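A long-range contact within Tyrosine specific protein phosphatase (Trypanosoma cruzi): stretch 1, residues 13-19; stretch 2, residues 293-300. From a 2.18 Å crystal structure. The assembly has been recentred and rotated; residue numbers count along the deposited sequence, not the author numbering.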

ATOM      1  N   SER A  13      25.698  11.342 -41.329  1.00 38.96           N
ATOM      2  CA  SER A  13      26.036  12.625 -40.723  1.00 43.58           C
ATOM      3  C   SER A  13      25.188  12.838 -39.466  1.00 41.69           C
ATOM      4  O   SER A  13      24.162  12.171 -39.286  1.00 36.80           O
ATOM      5  N   VAL A  14      25.612  13.756 -38.598  1.00 46.50           N
ATOM      6  CA  VAL A  14      24.843  14.088 -37.396  1.00 43.63           C
ATOM      7  C   VAL A  14      23.388  14.454 -37.728  1.00 43.25           C
ATOM      8  O   VAL A  14      22.451  13.967 -37.087  1.00 40.65           O
ATOM      9  N   GLN A  15      23.201  15.293 -38.737  1.00 40.44           N
ATOM     10  CA  GLN A  15      21.857  15.690 -39.139  1.00 49.55           C
ATOM     11  C   GLN A  15      21.019  14.492 -39.609  1.00 47.90           C
ATOM     12  O   GLN A  15      19.858  14.350 -39.218  1.00 40.67           O
ATOM     13  N   ALA A  16      21.603  13.643 -40.454  1.00 40.47           N
ATOM     14  CA  ALA A  16      20.897  12.467 -40.950  1.00 36.76           C
ATOM     15  C   ALA A  16      20.559  11.503 -39.807  1.00 36.10           C
ATOM     16  O   ALA A  16      19.486  10.888 -39.802  1.00 35.25           O
ATOM     17  N   GLN A  17      21.471  11.364 -38.851  1.00 36.46           N
ATOM     18  CA  GLN A  17      21.206  10.531 -37.681  1.00 41.04           C
ATOM     19  C   GLN A  17      20.007  11.066 -36.907  1.00 36.89           C
ATOM     20  O   GLN A  17      19.105  10.312 -36.551  1.00 34.06           O
ATOM     21  N   TYR A  18      19.998  12.367 -36.651  1.00 39.26           N
ATOM     22  CA  TYR A  18      18.906  12.982 -35.904  1.00 40.08           C
ATOM     23  C   TYR A  18      17.571  12.813 -36.636  1.00 40.73           C
ATOM     24  O   TYR A  18      16.560  12.489 -36.018  1.00 39.60           O
ATOM     25  N   GLU A  19      17.589  13.012 -37.952  1.00 33.52           N
ATOM     26  CA  GLU A  19      16.403  12.903 -38.783  1.00 37.73           C
ATOM     27  C   GLU A  19      15.879  11.469 -38.917  1.00 34.95           C
ATOM     28  O   GLU A  19      14.671  11.251 -38.991  1.00 39.42           O
ATOM     29  N   LYS A 293      28.615  13.342 -28.626  1.00 50.99           N
ATOM     30  CA  LYS A 293      28.560  14.695 -28.073  1.00 55.38           C
ATOM     31  C   LYS A 293      27.743  15.674 -28.928  1.00 53.08           C
ATOM     32  O   LYS A 293      26.919  16.425 -28.402  1.00 53.43           O
ATOM     33  N   ALA A 294      27.963  15.653 -30.241  1.00 48.27           N
ATOM     34  CA  ALA A 294      27.187  16.492 -31.158  1.00 47.72           C
ATOM     35  C   ALA A 294      25.685  16.140 -31.162  1.00 53.75           C
ATOM     36  O   ALA A 294      24.835  17.030 -31.260  1.00 58.02           O
ATOM     37  N   LEU A 295      25.362  14.849 -31.067  1.00 50.34           N
ATOM     38  CA  LEU A 295      23.963  14.415 -31.011  1.00 45.23           C
ATOM     39  C   LEU A 295      23.306  14.845 -29.707  1.00 42.48           C
ATOM     40  O   LEU A 295      22.196  15.385 -29.715  1.00 46.74           O
ATOM     41  N   VAL A 296      23.990  14.582 -28.594  1.00 40.67           N
ATOM     42  CA  VAL A 296      23.573  15.060 -27.277  1.00 44.33           C
ATOM     43  C   VAL A 296      23.361  16.573 -27.342  1.00 57.20           C
ATOM     44  O   VAL A 296      22.391  17.097 -26.787  1.00 64.68           O
ATOM     45  N   GLY A 297      24.256  17.263 -28.048  1.00 59.85           N
ATOM     46  CA  GLY A 297      24.137  18.698 -28.251  1.00 60.75           C
ATOM     47  C   GLY A 297      22.840  19.099 -28.935  1.00 61.54           C
ATOM     48  O   GLY A 297      22.176  20.048 -28.512  1.00 66.25           O
ATOM     49  N   LEU A 298      22.477  18.378 -29.992  1.00 55.81           N
ATOM     50  CA  LEU A 298      21.215  18.631 -30.693  1.00 61.70           C
ATOM     51  C   LEU A 298      19.967  18.345 -29.844  1.00 62.35           C
ATOM     52  O   LEU A 298      18.910  18.955 -30.040  1.00 64.55           O
ATOM     53  N   LEU A 299      20.084  17.415 -28.908  1.00 53.85           N
ATOM     54  CA  LEU A 299      18.929  17.047 -28.100  1.00 60.58           C
ATOM     55  C   LEU A 299      18.738  18.019 -26.928  1.00 61.82           C
ATOM     56  O   LEU A 299      17.634  18.134 -26.391  1.00 59.23           O
ATOM     57  N   ASN A 300      19.803  18.723 -26.547  1.00 66.90           N
ATOM     58  CA  ASN A 300      19.730  19.693 -25.449  1.00 79.84           C
ATOM     59  C   ASN A 300      19.306  21.103 -25.892  1.00 81.94           C
ATOM     60  O   ASN A 300      18.905  21.328 -27.041  1.00 81.32           O
TER

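No hydrogen bond links these two helices. The touching residues lie at least 277 positions apart in the chain. The contact is made mainly by apolar side-chain groups, with the ends of Q15 and Q17 also in reach. The helix axes approach to 10.2 Å and cross at -55°, and the pair buries 353 Å² in total.

V14 sits where the backbones come nearest, its CA 6.5 Å from CA of L295. Its side chain points toward the second helix with chi1 t. V14 CG1 lies 3.6 Å from L295 CD2 and 3.7 Å from L298 CD1. V14 CG2 lies 4.0 Å from A294 CB. The two methyls thus reach along the second helix, across one turn from A294 to L298.

L295 leaves its backbone sideways, but its m,t rotamer brings its end nearer to the first helix. It is buried. L295 CD1 comes within 3.3 Å of Q17 OE1, a close contact but not a hydrogen bond, since a methyl carbon is no donor for one. Q17 points toward the second helix with chi1 m and chi2 t; its NE2 is hydrogen-bonded elsewhere in the structure.

Y18, one turn after V14, also points in, with chi1 t. Its ring meets L298 and L299 obliquely: Y18 CD2 is 4.0 Å from L298 CB, and Y18 CE2 is 4.1 Å from L299 CD2. L298 is m,t and points toward the first helix, so it packs against both V14 and Y18. L299, also m,t, starts sideways, and its end comes nearer.

Two side-chain hydrogen bonds lie within the first stretch. S13 caps its helix, with OG accepting from A16 N at 3.2 Å. Q15 NE2 donates to E19 OE2 at 3.0 Å. Q15, with chi1 t and chi2 p, starts away from the second helix, yet its OE1 ends 4.4 Å from L298 CD1.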

ATOM      1  CB  SER A  13      25.788  13.756 -41.714  1.00 43.11           C
ATOM      2  OG  SER A  13      24.402  13.904 -41.954  1.00 45.79           O
ATOM      3  CB  VAL A  14      25.489  15.237 -36.583  1.00 52.07           C
ATOM      4  CG1 VAL A  14      24.675  15.513 -35.327  1.00 50.11           C
ATOM      5  CG2 VAL A  14      26.921  14.898 -36.199  1.00 49.25           C
ATOM      6  CB  GLN A  15      21.917  16.769 -40.233  1.00 55.28           C
ATOM      7  CG  GLN A  15      20.560  17.380 -40.583  1.00 70.35           C
ATOM      8  CD  GLN A  15      19.901  18.066 -39.388  1.00 89.67           C
ATOM      9  OE1 GLN A  15      20.585  18.585 -38.499  1.00 92.86           O
ATOM     10  NE2 GLN A  15      18.568  18.065 -39.360  1.00 91.99           N
ATOM     11  CB  ALA A  16      21.715  11.758 -42.035  1.00 41.99           C
ATOM     12  CB  GLN A  17      22.423  10.477 -36.755  1.00 34.40           C
ATOM     13  CG  GLN A  17      23.597   9.668 -37.294  1.00 37.05           C
ATOM     14  CD  GLN A  17      24.816   9.786 -36.397  1.00 44.22           C
ATOM     15  OE1 GLN A  17      24.932  10.733 -35.604  1.00 41.71           O
ATOM     16  NE2 GLN A  17      25.728   8.823 -36.502  1.00 40.00           N
ATOM     17  CB  TYR A  18      19.201  14.462 -35.649  1.00 40.36           C
ATOM     18  CG  TYR A  18      18.160  15.165 -34.805  1.00 45.29           C
ATOM     19  CD1 TYR A  18      17.019  15.701 -35.386  1.00 61.94           C
ATOM     20  CD2 TYR A  18      18.324  15.302 -33.435  1.00 49.19           C
ATOM     21  CE1 TYR A  18      16.066  16.345 -34.628  1.00 69.27           C
ATOM     22  CE2 TYR A  18      17.372  15.952 -32.665  1.00 60.24           C
ATOM     23  CZ  TYR A  18      16.243  16.471 -33.273  1.00 67.19           C
ATOM     24  OH  TYR A  18      15.282  17.120 -32.528  1.00 77.58           O
ATOM     25  CB  GLU A  19      16.695  13.477 -40.175  1.00 39.62           C
ATOM     26  CG  GLU A  19      16.804  14.996 -40.190  1.00 56.03           C
ATOM     27  CD  GLU A  19      17.041  15.559 -41.587  1.00 66.25           C
ATOM     28  OE1 GLU A  19      16.991  14.781 -42.571  1.00 69.40           O
ATOM     29  OE2 GLU A  19      17.276  16.784 -41.692  1.00 61.09           O
ATOM     30  CB  LYS A 293      29.980  15.217 -27.831  1.00 59.26           C
ATOM     31  CG  LYS A 293      30.065  16.629 -27.298  1.00 75.80           C
ATOM     32  CD  LYS A 293      31.508  17.020 -26.974  1.00 88.26           C
ATOM     33  CE  LYS A 293      32.104  16.140 -25.876  1.00 93.13           C
ATOM     34  NZ  LYS A 293      32.861  14.964 -26.405  1.00 91.17           N
ATOM     35  CB  ALA A 294      27.759  16.411 -32.558  1.00 57.71           C
ATOM     36  CB  LEU A 295      23.848  12.896 -31.149  1.00 44.05           C
ATOM     37  CG  LEU A 295      23.971  12.316 -32.554  1.00 43.39           C
ATOM     38  CD1 LEU A 295      23.798  10.804 -32.522  1.00 41.83           C
ATOM     39  CD2 LEU A 295      22.931  12.947 -33.456  1.00 35.82           C
ATOM     40  CB  VAL A 296      24.627  14.696 -26.200  1.00 57.98           C
ATOM     41  CG1 VAL A 296      24.350  15.407 -24.875  1.00 55.85           C
ATOM     42  CG2 VAL A 296      24.666  13.194 -25.991  1.00 50.55           C
ATOM     43  CB  LEU A 298      21.150  17.809 -31.979  1.00 58.28           C
ATOM     44  CG  LEU A 298      21.876  18.381 -33.187  1.00 61.11           C
ATOM     45  CD1 LEU A 298      21.673  17.498 -34.406  1.00 56.77           C
ATOM     46  CD2 LEU A 298      21.364  19.783 -33.449  1.00 63.03           C
ATOM     47  CB  LEU A 299      19.042  15.595 -27.615  1.00 53.35           C
ATOM     48  CG  LEU A 299      18.775  14.461 -28.616  1.00 48.46           C
ATOM     49  CD1 LEU A 299      19.301  13.138 -28.075  1.00 44.65           C
ATOM     50  CD2 LEU A 299      17.288  14.330 -28.926  1.00 48.40           C
ATOM     51  CB  ASN A 300      21.062  19.762 -24.682  1.00 83.90           C
ATOM     52  CG  ASN A 300      21.344  18.507 -23.861  1.00 77.78           C
ATOM     53  OD1 ASN A 300      20.442  17.715 -23.566  1.00 79.96           O
ATOM     54  ND2 ASN A 300      22.604  18.332 -23.472  1.00 70.38           N
TER